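Long-range contact in pheromone cOB1/lipoprotein, YaeC family (PDB 4EF1), which probably binds methionine as a surface lipoprotein of the NlpA family and is also the precursor of the pheromone cOB1: residues 86-97 with 116-126. Numbering follows the deposited sequence. Where two conformers were deposited one is given.
Sequences VGLYSKKYKSLQ and RVLTILEDAGL. With MSE (selenomethionine), chain C.
V86, just before strand 87-89, and L88 on it lie against R116, V117 and I120 of helix 116-123, whose axis passes 9.5 Å from that of the strand at 79°. Beyond the strand the chain loops out and returns, bringing L96 and Q97 to the helix end, where G125 closes a Schellman motif. L88 uses both methyls: it crosses V117 at about a right angle, CD2 3.8 Å from V117 CG2, while CD1 rests in the notch of I120 CG2 and L121 CD2. L96 continues this apolar seam, its CD1 3.7 Å from A124 CB and its CB against L126 CD1. At the solvent-exposed end, Q97, bent at chi2 (-56°), turns NE2 back to A124 O in a weak, bent hydrogen bond of 3.4 Å. I120 and L96 also touch A193 of strand 193-194. At the other end V86 lies over one face of the R116 guanidinium, CG1 3.6 Å from NE. R116 bends at chi3 (79°), and its NH1 donates to the selenomethionine OXT at 2.9 Å; salt bridges to E195 and D113 fix the group. This is sheet-on-helix packing in one lobe of a periplasmic-binding-protein fold, R116 giving the ligand one hydrogen bond alongside E84, N176 and N203.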
loop_
_atom_site.group_PDB
_atom_site.type_symbol
_atom_site.label_atom_id
_atom_site.label_comp_id
_atom_site.label_asym_id
_atom_site.label_seq_id
_atom_site.Cartn_x
_atom_site.Cartn_y
_atom_site.Cartn_z
ATOM N N VAL A 86 -0.363 2.928 7.142
ATOM C CA VAL A 86 0.607 3.879 6.631
ATOM C C VAL A 86 1.019 4.890 7.726
ATOM O O VAL A 86 0.221 5.319 8.579
ATOM C CB VAL A 86 0.035 4.601 5.387
ATOM C CG1 VAL A 86 -1.089 5.556 5.796
ATOM C CG2 VAL A 86 1.133 5.301 4.590
ATOM N N GLY A 87 2.294 5.236 7.711
ATOM C CA GLY A 87 2.833 6.205 8.650
ATOM C C GLY A 87 3.353 7.505 8.071
ATOM O O GLY A 87 3.712 7.588 6.882
ATOM N N LEU A 88 3.391 8.501 8.952
ATOM C CA LEU A 88 4.072 9.761 8.727
ATOM C C LEU A 88 5.381 9.616 9.489
ATOM O O LEU A 88 5.377 9.190 10.656
ATOM C CB LEU A 88 3.290 10.974 9.260
ATOM C CG LEU A 88 2.150 11.574 8.429
ATOM C CD1 LEU A 88 1.361 12.520 9.339
ATOM C CD2 LEU A 88 2.621 12.268 7.147
ATOM N N TYR A 89 6.482 10.032 8.837
ATOM C CA TYR A 89 7.857 9.917 9.370
ATOM C C TYR A 89 8.573 11.265 9.338
ATOM O O TYR A 89 8.282 12.116 8.505
ATOM C CB TYR A 89 8.636 8.899 8.549
ATOM C CG TYR A 89 8.006 7.513 8.489
ATOM C CD1 TYR A 89 6.973 7.227 7.610
ATOM C CD2 TYR A 89 8.504 6.472 9.271
ATOM C CE1 TYR A 89 6.399 5.965 7.549
ATOM C CE2 TYR A 89 7.952 5.200 9.222
ATOM C CZ TYR A 89 6.914 4.939 8.368
ATOM O OH TYR A 89 6.365 3.681 8.315
ATOM N N SER A 90 9.473 11.474 10.296
ATOM C CA SER A 90 10.281 12.711 10.396
ATOM C C SER A 90 11.489 12.429 11.248
ATOM O O SER A 90 11.351 11.829 12.284
ATOM C CB SER A 90 9.497 13.815 11.076
ATOM O OG SER A 90 10.267 15.025 11.236
ATOM N N LYS A 91 12.652 12.882 10.809
ATOM C CA LYS A 91 13.825 12.821 11.622
ATOM C C LYS A 91 13.863 13.985 12.621
ATOM O O LYS A 91 14.444 13.843 13.684
ATOM C CB LYS A 91 15.085 12.834 10.747
ATOM C CG LYS A 91 15.249 11.631 9.853
ATOM C CD LYS A 91 16.574 11.723 9.121
ATOM C CE LYS A 91 16.952 10.439 8.425
ATOM N NZ LYS A 91 18.308 10.653 7.884
ATOM N N LYS A 92 13.253 15.122 12.294
ATOM C CA LYS A 92 13.376 16.334 13.124
ATOM C C LYS A 92 12.296 16.465 14.200
ATOM O O LYS A 92 12.591 16.855 15.309
ATOM C CB LYS A 92 13.414 17.577 12.248
ATOM C CG LYS A 92 13.918 18.843 12.948
ATOM C CD LYS A 92 14.023 20.019 11.950
ATOM C CE LYS A 92 14.262 21.347 12.657
ATOM N NZ LYS A 92 14.432 22.562 11.778
ATOM N N TYR A 93 11.059 16.128 13.866
ATOM C CA TYR A 93 9.946 16.240 14.788
ATOM C C TYR A 93 9.440 14.853 15.180
ATOM O O TYR A 93 9.066 14.069 14.316
ATOM C CB TYR A 93 8.846 17.074 14.129
ATOM C CG TYR A 93 9.334 18.434 13.737
ATOM C CD1 TYR A 93 9.584 19.389 14.704
ATOM C CD2 TYR A 93 9.560 18.774 12.397
ATOM C CE1 TYR A 93 10.027 20.661 14.354
ATOM C CE2 TYR A 93 10.019 20.043 12.041
ATOM C CZ TYR A 93 10.263 20.969 13.023
ATOM O OH TYR A 93 10.721 22.224 12.730
ATOM N N LYS A 94 9.427 14.563 16.481
ATOM C CA LYS A 94 9.088 13.205 16.974
ATOM C C LYS A 94 7.619 12.994 17.355
ATOM O O LYS A 94 7.226 11.875 17.746
ATOM C CB LYS A 94 10.017 12.782 18.112
ATOM C CG LYS A 94 11.491 12.853 17.763
ATOM C CD LYS A 94 11.963 11.717 16.864
ATOM C CE LYS A 94 13.038 12.227 15.904
ATOM N NZ LYS A 94 13.758 11.170 15.127
ATOM N N SER A 95 6.829 14.060 17.269
ATOM C CA SER A 95 5.378 13.984 17.458
ATOM C C SER A 95 4.729 15.016 16.588
ATOM O O SER A 95 5.318 16.083 16.339
ATOM C CB SER A 95 4.935 14.288 18.899
ATOM O OG SER A 95 3.562 14.730 18.919
ATOM N N LEU A 96 3.507 14.729 16.172
ATOM C CA LEU A 96 2.740 15.689 15.368
ATOM C C LEU A 96 2.552 17.005 16.110
ATOM O O LEU A 96 2.642 18.056 15.504
ATOM C CB LEU A 96 1.379 15.126 14.944
ATOM C CG LEU A 96 1.354 14.062 13.841
ATOM C CD1 LEU A 96 0.012 13.410 13.579
ATOM C CD2 LEU A 96 1.887 14.598 12.547
ATOM N N GLN A 97 2.349 16.954 17.437
ATOM C CA GLN A 97 2.079 18.173 18.232
ATOM C C GLN A 97 3.249 19.174 18.265
ATOM O O GLN A 97 3.030 20.391 18.424
ATOM C CB GLN A 97 1.633 17.831 19.669
ATOM C CG GLN A 97 0.396 16.952 19.785
ATOM C CD GLN A 97 -0.844 17.512 19.062
ATOM O OE1 GLN A 97 -1.140 18.708 19.132
ATOM N NE2 GLN A 97 -1.585 16.626 18.382
ATOM N N ARG A 116 -5.721 9.032 3.605
ATOM C CA ARG A 116 -5.009 8.374 4.685
ATOM C C ARG A 116 -4.211 9.367 5.551
ATOM O O ARG A 116 -4.236 9.266 6.760
ATOM C CB ARG A 116 -4.101 7.299 4.114
ATOM C CG ARG A 116 -4.798 6.278 3.205
ATOM C CD ARG A 116 -3.901 5.220 2.626
ATOM N NE ARG A 116 -3.570 4.118 3.541
ATOM C CZ ARG A 116 -2.749 3.124 3.229
ATOM N NH1 ARG A 116 -2.235 3.030 1.997
ATOM N NH2 ARG A 116 -2.511 2.174 4.111
ATOM N N VAL A 117 -3.489 10.300 4.938
ATOM C CA VAL A 117 -2.811 11.350 5.703
ATOM C C VAL A 117 -3.860 12.256 6.362
ATOM O O VAL A 117 -3.684 12.680 7.510
ATOM C CB VAL A 117 -1.806 12.174 4.863
ATOM C CG1 VAL A 117 -2.557 13.147 3.945
ATOM C CG2 VAL A 117 -0.829 12.925 5.787
ATOM N N LEU A 118 -4.969 12.529 5.646
ATOM C CA LEU A 118 -6.055 13.320 6.202
ATOM C C LEU A 118 -6.686 12.628 7.449
ATOM O O LEU A 118 -6.935 13.320 8.440
ATOM C CB LEU A 118 -7.120 13.633 5.131
ATOM C CG LEU A 118 -6.703 14.581 3.990
ATOM C CD1 LEU A 118 -7.841 14.836 3.019
ATOM C CD2 LEU A 118 -6.225 15.911 4.534
ATOM N N THR A 119 -6.909 11.291 7.401
ATOM C CA THR A 119 -7.457 10.559 8.554
ATOM C C THR A 119 -6.430 10.556 9.705
ATOM O O THR A 119 -6.798 10.650 10.874
ATOM C CB THR A 119 -7.850 9.076 8.283
ATOM O OG1 THR A 119 -6.687 8.252 8.089
ATOM C CG2 THR A 119 -8.839 8.938 7.115
ATOM N N ILE A 120 -5.152 10.440 9.381
ATOM C CA ILE A 120 -4.116 10.469 10.445
ATOM C C ILE A 120 -4.177 11.848 11.189
ATOM O O ILE A 120 -4.269 11.900 12.394
ATOM C CB ILE A 120 -2.713 10.174 9.903
ATOM C CG1 ILE A 120 -2.585 8.698 9.506
ATOM C CG2 ILE A 120 -1.620 10.611 10.914
ATOM C CD1 ILE A 120 -1.375 8.406 8.648
ATOM N N LEU A 121 -4.174 12.943 10.424
ATOM C CA LEU A 121 -4.189 14.276 10.996
ATOM C C LEU A 121 -5.530 14.567 11.762
ATOM O O LEU A 121 -5.509 15.210 12.822
ATOM C CB LEU A 121 -3.894 15.341 9.926
ATOM C CG LEU A 121 -2.485 15.225 9.319
ATOM C CD1 LEU A 121 -2.365 16.097 8.084
ATOM C CD2 LEU A 121 -1.371 15.471 10.352
ATOM N N GLU A 122 -6.659 14.058 11.234
ATOM C CA GLU A 122 -7.945 14.116 11.944
ATOM C C GLU A 122 -7.907 13.338 13.277
ATOM O O GLU A 122 -8.327 13.864 14.319
ATOM C CB GLU A 122 -9.105 13.595 11.049
ATOM C CG GLU A 122 -10.482 13.708 11.686
ATOM C CD GLU A 122 -11.633 13.791 10.688
ATOM O OE1 GLU A 122 -11.681 12.977 9.773
ATOM O OE2 GLU A 122 -12.534 14.624 10.864
ATOM N N ASP A 123 -7.399 12.100 13.258
ATOM C CA ASP A 123 -7.284 11.296 14.496
ATOM C C ASP A 123 -6.448 12.023 15.538
ATOM O O ASP A 123 -6.781 11.997 16.718
ATOM C CB ASP A 123 -6.635 9.932 14.251
ATOM C CG ASP A 123 -7.455 9.024 13.369
ATOM O OD1 ASP A 123 -8.671 9.248 13.194
ATOM O OD2 ASP A 123 -6.830 8.071 12.853
ATOM N N ALA A 124 -5.394 12.708 15.090
ATOM C CA ALA A 124 -4.534 13.515 15.965
ATOM C C ALA A 124 -5.172 14.831 16.429
ATOM O O ALA A 124 -4.571 15.562 17.210
ATOM C CB ALA A 124 -3.222 13.851 15.257
ATOM N N GLY A 125 -6.333 15.183 15.889
ATOM C CA GLY A 125 -7.011 16.400 16.278
ATOM C C GLY A 125 -6.465 17.665 15.637
ATOM O O GLY A 125 -6.812 18.760 16.071
ATOM N N LEU A 126 -5.679 17.529 14.572
ATOM C CA LEU A 126 -5.051 18.713 13.869
ATOM C C LEU A 126 -5.855 19.257 12.709
ATOM O O LEU A 126 -5.657 20.396 12.335
ATOM C CB LEU A 126 -3.667 18.366 13.354
ATOM C CG LEU A 126 -2.641 18.059 14.471
ATOM C CD1 LEU A 126 -1.331 17.636 13.842
ATOM C CD2 LEU A 126 -2.498 19.293 15.368
HETATM N N MSE C 301 1.667 -1.353 -0.476
HETATM C CA MSE C 301 1.005 0.005 -0.626
HETATM C C MSE C 301 0.112 0.367 0.564
HETATM O O MSE C 301 -0.651 -0.486 1.042
HETATM O OXT MSE C 301 0.090 1.546 1.009
HETATM C CB MSE C 301 0.229 0.122 -1.938
HETATM C CG MSE C 301 -0.329 1.516 -2.249
HETATM SE SE MSE C 301 -1.510 1.455 -3.767
HETATM C CE MSE C 301 -0.197 1.062 -5.211
#